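Histidine--tRNA ligase (Staphylococcus aureus, PDB 1QE0) attaches L-histidine to its cognate tRNA at the expense of ATP, working as a homodimeric class II aminoacyl-tRNA synthetase. Local coordinates at residues V238-Y241 / L242-G246. Residues are numbered along the deposited sequence; the frame is centred on the assembly and turned at random.
Sequences VKAY and LDDLG
Val238 O accepts the N-H of Leu242 at 2.9 Å, the first of four successive i to i+4 bonds in the last turns of helix 231-245, which ends in a Schellman motif at Gly246. The carbonyls of Lys239 and Ala240 take the backbone N-H groups of Asp243 and Asp244, and the last of the four bonds, Leu245 N to Tyr241 O, is almost straight (176°). Gly246, the first residue to depart from helical backbone angles, has positive phi (71°), and its N-H is hydrogen-bonded back to Asp243 O (2.9 Å), within the final turn.

On the face turned to helix 137-153, Val238 and Leu242 lie side by side and point the same way. With CG1 anti to the backbone N (chi1 172°), Val238 brings that methyl to 4.1 Å from CD2 of Leu242, and both residues pack on Leu144 of helix 137-153. Lys239 NZ forms a salt bridge with Glu251.

Another side of the helix meets the second subunit, where Tyr241 and Asp244 pack against its Arg343 and Leu245 against its Asn350. Between these two residues of the helix, Asp244 CG lies 4.4 Å from Tyr241 CD1, at an oblique position to the ring.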
loop_
_atom_site.group_PDB
_atom_site.type_symbol
_atom_site.label_atom_id
_atom_site.label_comp_id
_atom_site.label_asym_id
_atom_site.label_seq_id
_atom_site.Cartn_x
_atom_site.Cartn_y
_atom_site.Cartn_z
ATOM N N VAL A 238 10.136 -9.451 28.765
ATOM C CA VAL A 238 9.110 -9.136 27.772
ATOM C C VAL A 238 7.802 -8.849 28.522
ATOM O O VAL A 238 7.245 -7.755 28.406
ATOM C CB VAL A 238 8.915 -10.286 26.781
ATOM C CG1 VAL A 238 7.713 -10.027 25.887
ATOM C CG2 VAL A 238 10.189 -10.451 25.946
ATOM N N LYS A 239 7.356 -9.781 29.363
ATOM C CA LYS A 239 6.116 -9.561 30.119
ATOM C C LYS A 239 6.234 -8.400 31.085
ATOM O O LYS A 239 5.263 -7.728 31.360
ATOM C CB LYS A 239 5.676 -10.808 30.875
ATOM C CG LYS A 239 5.485 -11.974 29.983
ATOM C CD LYS A 239 5.022 -13.150 30.777
ATOM C CE LYS A 239 6.109 -13.672 31.672
ATOM N NZ LYS A 239 5.659 -14.919 32.323
ATOM N N ALA A 240 7.427 -8.165 31.604
ATOM C CA ALA A 240 7.629 -7.058 32.522
ATOM C C ALA A 240 7.225 -5.826 31.751
ATOM O O ALA A 240 6.371 -5.056 32.188
ATOM C CB ALA A 240 9.065 -6.951 32.898
ATOM N N TYR A 241 7.812 -5.684 30.569
ATOM C CA TYR A 241 7.544 -4.554 29.694
ATOM C C TYR A 241 6.077 -4.404 29.365
ATOM O O TYR A 241 5.543 -3.290 29.372
ATOM C CB TYR A 241 8.358 -4.694 28.418
ATOM C CG TYR A 241 9.781 -4.254 28.623
ATOM C CD1 TYR A 241 10.051 -3.059 29.276
ATOM C CD2 TYR A 241 10.848 -4.985 28.111
ATOM C CE1 TYR A 241 11.331 -2.593 29.400
ATOM C CE2 TYR A 241 12.150 -4.517 28.240
ATOM C CZ TYR A 241 12.367 -3.307 28.885
ATOM O OH TYR A 241 13.616 -2.748 28.998
ATOM N N LEU A 242 5.427 -5.525 29.055
ATOM C CA LEU A 242 4.001 -5.515 28.757
ATOM C C LEU A 242 3.281 -4.966 29.970
ATOM O O LEU A 242 2.411 -4.126 29.847
ATOM C CB LEU A 242 3.501 -6.921 28.431
ATOM C CG LEU A 242 3.460 -7.279 26.937
ATOM C CD1 LEU A 242 4.270 -6.237 26.106
ATOM C CD2 LEU A 242 3.920 -8.756 26.733
ATOM N N ASP A 243 3.694 -5.372 31.157
ATOM C CA ASP A 243 3.049 -4.868 32.349
ATOM C C ASP A 243 3.304 -3.378 32.451
ATOM O O ASP A 243 2.387 -2.611 32.702
ATOM C CB ASP A 243 3.540 -5.604 33.592
ATOM C CG ASP A 243 3.257 -7.115 33.533
ATOM O OD1 ASP A 243 4.077 -7.923 34.044
ATOM O OD2 ASP A 243 2.215 -7.505 32.964
ATOM N N ASP A 244 4.542 -2.962 32.194
ATOM C CA ASP A 244 4.935 -1.541 32.230
ATOM C C ASP A 244 4.010 -0.717 31.350
ATOM O O ASP A 244 3.420 0.260 31.791
ATOM C CB ASP A 244 6.318 -1.356 31.616
ATOM C CG ASP A 244 7.448 -1.651 32.564
ATOM O OD1 ASP A 244 7.571 -2.812 33.026
ATOM O OD2 ASP A 244 8.280 -0.735 32.775
ATOM N N LEU A 245 3.990 -1.072 30.064
ATOM C CA LEU A 245 3.182 -0.386 29.061
ATOM C C LEU A 245 1.688 -0.597 29.297
ATOM O O LEU A 245 0.857 -0.052 28.565
ATOM C CB LEU A 245 3.544 -0.889 27.655
ATOM C CG LEU A 245 5.008 -1.030 27.291
ATOM C CD1 LEU A 245 5.165 -1.896 26.072
ATOM C CD2 LEU A 245 5.586 0.313 27.045
ATOM N N GLY A 246 1.345 -1.475 30.234
ATOM C CA GLY A 246 -0.054 -1.717 30.520
ATOM C C GLY A 246 -0.777 -2.468 29.431
ATOM O O GLY A 246 -1.931 -2.185 29.124
#